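PDB 3G02: epoxide hydrolase from Aspergillus niger, which probably catalyses the ring-opening hydrolysis of epoxides to vicinal diols, here as a variant obtained by directed evolution for enantioselectivity. Local coordinates for residues L29-L32 with K33-R37; M65-K68 with W69-E72; G158-D162 with K163-L167. The protein carries 9 engineered substitutions. One frame throughout, in Å; residues are numbered along the deposited sequence. Where two conformers were deposited one is given.

Contact 1 of 3, residues L29-L32 with K33-R37; sequences LDDL and KTLVR
V36 N donates to L32 O over 2.8 Å, the shortest of four i to i+4 amide bonds that knit this part of helix 26-38 together. K33 to L29, T34 to D30 and L35 to D31 repeat it, all with N-H...O angles of 157° or more, so the α-helical spacing is regular. On the buried side the same step brings two branches together: L32 CD1 reaches V36 CG2 at 3.8 Å. V36 CG2 stands anti to the carbonyl carbon and beside its own N, which also places it 3.2 Å from L32 O. One residue earlier, L35 CG lies 3.3 Å from D31 O, and L35 CD1 comes within 4.2 Å of D31 OD2, a loose touch of methyl and carboxylate. K33 folds back at chi2 (-61°); its CG rests 3.5 Å from L29 O, while in this conformer NZ makes a weak bond to F73 O. Leucine and valine branches face helices 59-71, 271-284 and 292-304, with W69, P271 and W303 among the residues they meet. The chemistry is that of an amphipathic helix: the backbone amides pair along the axis, apolar branches line the inner side, and the acidic groups of D30 and D31 stay toward the surface.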
# COMPACT_ATOMS: atom_id res chain seq x y z
N LEU A 29 -19.66 10.99 -15.95
CA LEU A 29 -20.01 11.58 -14.66
C LEU A 29 -21.09 10.76 -13.96
O LEU A 29 -21.03 10.57 -12.74
CB LEU A 29 -20.47 13.03 -14.83
CG LEU A 29 -19.42 14.03 -15.34
CD1 LEU A 29 -20.02 15.43 -15.45
CD2 LEU A 29 -18.19 14.05 -14.44
N ASP A 30 -22.06 10.28 -14.73
CA ASP A 30 -23.09 9.37 -14.22
C ASP A 30 -22.45 8.09 -13.70
O ASP A 30 -22.82 7.60 -12.63
CB ASP A 30 -24.11 9.03 -15.31
CG ASP A 30 -24.91 10.24 -15.77
OD1 ASP A 30 -24.94 11.27 -15.06
OD2 ASP A 30 -25.50 10.14 -16.87
N ASP A 31 -21.50 7.55 -14.47
CA ASP A 31 -20.79 6.32 -14.10
C ASP A 31 -20.06 6.52 -12.77
O ASP A 31 -20.13 5.66 -11.89
CB ASP A 31 -19.81 5.90 -15.19
CG ASP A 31 -19.46 4.42 -15.13
OD1 ASP A 31 -20.38 3.60 -14.91
OD2 ASP A 31 -18.27 4.07 -15.31
N LEU A 32 -19.39 7.66 -12.63
CA LEU A 32 -18.71 7.99 -11.38
C LEU A 32 -19.67 8.01 -10.19
O LEU A 32 -19.39 7.39 -9.16
CB LEU A 32 -17.95 9.32 -11.50
CG LEU A 32 -17.34 9.94 -10.23
CD1 LEU A 32 -16.40 8.97 -9.51
CD2 LEU A 32 -16.62 11.24 -10.55
N LYS A 33 -20.81 8.68 -10.32
CA LYS A 33 -21.76 8.76 -9.21
C LYS A 33 -22.38 7.40 -8.87
O LYS A 33 -22.60 7.10 -7.70
CB LYS A 33 -22.83 9.83 -9.46
CG LYS A 33 -22.27 11.25 -9.58
CD LYS A 33 -21.54 11.72 -8.32
CE LYS A 33 -20.55 12.84 -8.62
NZ LYS A 33 -21.21 14.12 -9.04
N THR A 34 -22.63 6.58 -9.89
CA THR A 34 -23.09 5.20 -9.68
C THR A 34 -22.07 4.40 -8.87
O THR A 34 -22.43 3.71 -7.92
CB THR A 34 -23.40 4.49 -11.02
OG1 THR A 34 -24.54 5.11 -11.63
CG2 THR A 34 -23.69 3.00 -10.82
N LEU A 35 -20.80 4.51 -9.24
CA LEU A 35 -19.76 3.76 -8.55
C LEU A 35 -19.46 4.30 -7.15
O LEU A 35 -19.11 3.54 -6.26
CB LEU A 35 -18.49 3.63 -9.41
CG LEU A 35 -18.66 2.97 -10.78
CD1 LEU A 35 -17.31 2.82 -11.47
CD2 LEU A 35 -19.37 1.62 -10.70
N VAL A 36 -19.61 5.61 -6.96
CA VAL A 36 -19.53 6.18 -5.61
C VAL A 36 -20.64 5.60 -4.73
O VAL A 36 -20.39 5.18 -3.60
CB VAL A 36 -19.58 7.73 -5.61
CG1 VAL A 36 -19.70 8.27 -4.19
CG2 VAL A 36 -18.35 8.32 -6.29
N ARG A 37 -21.86 5.57 -5.26
CA ARG A 37 -23.01 5.02 -4.54
C ARG A 37 -22.83 3.53 -4.23
O ARG A 37 -23.12 3.10 -3.12
CB ARG A 37 -24.30 5.26 -5.33
CG ARG A 37 -25.56 5.00 -4.52
CD ARG A 37 -26.83 5.12 -5.35
NE ARG A 37 -27.00 3.98 -6.25
CZ ARG A 37 -26.82 4.01 -7.57
NH1 ARG A 37 -26.46 5.14 -8.17
NH2 ARG A 37 -27.01 2.91 -8.28

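Contact 2 of 3, residues M65-K68 with W69-E72; sequences MREK and WLSE
R66 spreads its guanidinium over L70, whose CD1 sits 3.8 Å from the plane on one face, displaced toward the rim. The two side chains run side by side in the same direction. R66 is fully extended, with CG opposite the backbone N (chi1 -180°), and this carries the flat head out level with the leucine methyl. Its NE and NH2 bind V36 O and R37 O, carbonyls near the C-terminal end of helix 26-38, which should fix the rotation of the group; the partial negative charge at that helix end would probably stabilise the cation.

On the next residue, E67 O takes two amides, S71 N at 2.9 Å and, weakly, L70 N at 3.2 Å. The E67 chain bends at chi2 (-58°), and its OE2 accepts a weak bond from S71 OG at 3.4 Å in the conformer given. K68 and E72 meet through carbon: E72 OE2 lies 3.7 Å from K68 CG, whereas K68 NZ remains 5.3 Å from that oxygen, close enough only for a long-range attraction. W69 N bonds M65 O at 2.8 Å, but the indole itself turns away from this turn. Its NE1 is paired with S300 OG, and its ring meets F73 edge-to-face.

The W69 indole is inserted between three helices, touching L32 and V36 of helix 26-38, P271 and L275 of helix 271-284, and L296 and V299 of helix 292-304. M65 extends the same inner side onto L275 and S292.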
# COMPACT_ATOMS: atom_id res chain seq x y z
N MET A 65 -17.38 12.38 3.24
CA MET A 65 -16.91 12.71 1.90
C MET A 65 -17.67 11.97 0.81
O MET A 65 -17.95 12.53 -0.25
CB MET A 65 -15.41 12.46 1.76
CG MET A 65 -14.57 13.43 2.57
SD MET A 65 -14.61 15.11 1.94
CE MET A 65 -13.46 15.01 0.57
N ARG A 66 -18.02 10.70 1.07
CA ARG A 66 -18.83 9.92 0.14
C ARG A 66 -20.20 10.56 -0.06
O ARG A 66 -20.67 10.68 -1.19
CB ARG A 66 -18.98 8.47 0.62
CG ARG A 66 -19.81 7.61 -0.32
CD ARG A 66 -19.94 6.18 0.18
NE ARG A 66 -20.96 5.44 -0.58
CZ ARG A 66 -22.26 5.47 -0.30
NH1 ARG A 66 -22.72 6.19 0.72
NH2 ARG A 66 -23.11 4.77 -1.04
N GLU A 67 -20.81 10.99 1.04
CA GLU A 67 -22.10 11.68 0.98
C GLU A 67 -22.01 12.99 0.21
O GLU A 67 -22.87 13.29 -0.62
CB GLU A 67 -22.67 11.90 2.38
CG GLU A 67 -23.87 11.02 2.68
CD GLU A 67 -25.01 11.23 1.70
OE1 GLU A 67 -25.31 10.29 0.93
OE2 GLU A 67 -25.60 12.34 1.67
N LYS A 68 -20.97 13.77 0.50
CA LYS A 68 -20.71 15.03 -0.21
C LYS A 68 -20.52 14.79 -1.71
O LYS A 68 -21.07 15.52 -2.54
CB LYS A 68 -19.48 15.74 0.37
CG LYS A 68 -19.74 16.44 1.70
CD LYS A 68 -18.51 17.18 2.19
CE LYS A 68 -18.81 17.96 3.46
NZ LYS A 68 -17.58 18.59 4.03
N TRP A 69 -19.76 13.75 -2.06
CA TRP A 69 -19.50 13.42 -3.45
C TRP A 69 -20.79 13.08 -4.19
O TRP A 69 -20.94 13.41 -5.37
CB TRP A 69 -18.54 12.23 -3.51
CG TRP A 69 -17.60 12.24 -4.67
CD1 TRP A 69 -17.62 13.07 -5.75
CD2 TRP A 69 -16.51 11.34 -4.87
NE1 TRP A 69 -16.59 12.75 -6.61
CE2 TRP A 69 -15.89 11.69 -6.09
CE3 TRP A 69 -15.98 10.27 -4.13
CZ2 TRP A 69 -14.78 11.01 -6.58
CZ3 TRP A 69 -14.88 9.59 -4.62
CH2 TRP A 69 -14.28 9.97 -5.83
N LEU A 70 -21.71 12.42 -3.50
CA LEU A 70 -22.99 12.03 -4.08
C LEU A 70 -24.02 13.16 -4.19
O LEU A 70 -24.67 13.30 -5.23
CB LEU A 70 -23.61 10.88 -3.29
CG LEU A 70 -23.06 9.47 -3.49
CD1 LEU A 70 -23.59 8.54 -2.40
CD2 LEU A 70 -23.41 8.93 -4.88
N SER A 71 -24.13 13.95 -3.13
CA SER A 71 -25.25 14.89 -2.96
C SER A 71 -24.90 16.38 -3.14
O SER A 71 -25.80 17.21 -3.31
CB SER A 71 -25.90 14.68 -1.59
OG SER A 71 -26.37 13.35 -1.45
N GLU A 72 -23.61 16.71 -3.08
CA GLU A 72 -23.17 18.10 -3.20
C GLU A 72 -22.26 18.39 -4.40
O GLU A 72 -22.37 19.45 -5.03
CB GLU A 72 -22.50 18.57 -1.90
CG GLU A 72 -23.45 18.64 -0.70
CD GLU A 72 -22.75 18.92 0.62
OE1 GLU A 72 -23.36 18.67 1.68
OE2 GLU A 72 -21.59 19.40 0.62

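Contact 3 of 3, residues G158-D162 with K163-L167; sequences GPPLD and KDFGL
A cis peptide bond joins G158 to P159, drawing their CA atoms to 2.8 Å, and the two consecutive prolines that follow form a surface against which the chain returns at F165, five residues beyond P160. F165 meets this surface: its CD1 lies 3.5 Å from P160 CD, and its CB is 3.7 Å from P159 CB. The F165 and P160 side chains cross at about a right angle, and the proline carbons CB of P159 and CD of P160 meet the ring obliquely; F165 CG is anti to its backbone N (chi1 -154°) and directed inward. P151 and V173 border the ring too, making F165 the buried residue of a contact that otherwise lies mostly at the surface.

The side chain of K163 takes part through its aliphatic root. CG, set between its own N and carbonyl carbon (chi1 56°), touches P160 CB at 3.8 Å, while NZ leads away toward the surface. Across the mouth of the turn, P160 O and K163 O come to 3.7 Å of each other; one water donates to both, at 2.8 Å to P160 O and 2.7 Å to K163 O.

D164 OD1 accepts a weak bond from F165 N and forms a salt bridge with R316 NH2. G166 then occupies the N-cap of helix 167-180, where its N donates to D169 OD2, the one half of a capping box that a glycine can supply.

The loop is closed by hydrocarbon and by a bridging water in place of direct backbone bonds: the water satisfies two converging acceptors that could not pair with each other, and the proline rings restrict the chain on one side of it.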
# COMPACT_ATOMS: atom_id res chain seq x y z
N GLY A 158 0.10 8.08 -22.01
CA GLY A 158 1.30 7.39 -21.60
C GLY A 158 1.28 6.97 -20.14
O GLY A 158 0.26 7.09 -19.46
N PRO A 159 2.41 6.43 -19.66
CA PRO A 159 3.61 6.18 -20.46
C PRO A 159 3.38 4.98 -21.41
O PRO A 159 2.32 4.35 -21.36
CB PRO A 159 4.67 5.88 -19.40
CG PRO A 159 3.92 5.30 -18.28
CD PRO A 159 2.58 5.97 -18.27
N PRO A 160 4.36 4.67 -22.28
CA PRO A 160 4.17 3.59 -23.25
C PRO A 160 3.80 2.24 -22.63
O PRO A 160 4.12 1.97 -21.47
CB PRO A 160 5.55 3.48 -23.92
CG PRO A 160 6.14 4.82 -23.76
CD PRO A 160 5.68 5.32 -22.43
N LEU A 161 3.13 1.41 -23.42
CA LEU A 161 2.77 0.06 -22.99
C LEU A 161 3.88 -0.95 -23.24
O LEU A 161 3.92 -2.00 -22.59
CB LEU A 161 1.50 -0.40 -23.71
CG LEU A 161 0.22 0.42 -23.54
CD1 LEU A 161 -0.90 -0.18 -24.38
CD2 LEU A 161 -0.20 0.51 -22.07
N ASP A 162 4.77 -0.64 -24.18
CA ASP A 162 5.71 -1.62 -24.72
C ASP A 162 7.16 -1.47 -24.25
O ASP A 162 8.04 -2.24 -24.66
CB ASP A 162 5.64 -1.63 -26.26
CG ASP A 162 6.08 -0.31 -26.88
OD1 ASP A 162 6.01 0.75 -26.22
OD2 ASP A 162 6.49 -0.32 -28.07
N LYS A 163 7.42 -0.47 -23.41
CA LYS A 163 8.75 -0.23 -22.87
C LYS A 163 8.67 0.48 -21.53
O LYS A 163 7.67 1.14 -21.23
CB LYS A 163 9.61 0.59 -23.85
CG LYS A 163 9.01 1.94 -24.25
CD LYS A 163 9.97 2.80 -25.07
CE LYS A 163 10.79 3.73 -24.17
NZ LYS A 163 11.48 4.80 -24.95
N ASP A 164 9.72 0.32 -20.72
CA ASP A 164 9.84 1.00 -19.44
C ASP A 164 10.00 2.50 -19.68
O ASP A 164 10.41 2.93 -20.76
CB ASP A 164 11.02 0.42 -18.66
CG ASP A 164 10.98 0.74 -17.17
OD1 ASP A 164 9.93 1.19 -16.65
OD2 ASP A 164 12.02 0.55 -16.51
N PHE A 165 9.65 3.29 -18.67
CA PHE A 165 9.68 4.75 -18.76
C PHE A 165 10.05 5.26 -17.38
O PHE A 165 9.47 4.83 -16.38
CB PHE A 165 8.30 5.27 -19.17
CG PHE A 165 8.31 6.60 -19.89
CD1 PHE A 165 8.66 6.68 -21.24
CD2 PHE A 165 7.93 7.76 -19.23
CE1 PHE A 165 8.64 7.90 -21.91
CE2 PHE A 165 7.91 8.99 -19.88
CZ PHE A 165 8.27 9.06 -21.23
N GLY A 166 11.03 6.16 -17.32
CA GLY A 166 11.55 6.62 -16.03
C GLY A 166 11.67 8.13 -15.94
O GLY A 166 11.12 8.86 -16.76
N LEU A 167 12.43 8.57 -14.95
CA LEU A 167 12.58 10.00 -14.66
C LEU A 167 13.29 10.76 -15.77
O LEU A 167 12.89 11.87 -16.11
CB LEU A 167 13.26 10.21 -13.30
CG LEU A 167 12.43 9.75 -12.09
CD1 LEU A 167 13.31 9.43 -10.89
CD2 LEU A 167 11.38 10.79 -11.72
O HOH W 1 6.13 2.74 -19.71

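Overall arrangement
Contacts 1 and 2 belong to one helical cluster, their centres 11 Å apart. Helix 26-38 and helix 59-71 are consecutive in the chain and touch directly, K33 O packing 3.5 Å from L70 CD2 in addition to the grip of R66 on the earlier helix. Contact 3 stands apart in the loop leading into helix 167-180, with its centre about 30 Å from contact 1 and 35 Å from contact 2. It is the one nearer the predicted active site, with the P159 side chain about 11 Å from that of Y315, the predicted proton donor. Contacts 1 and 3 both meet the second subunit, L35 on its K40 and L161 on its P44.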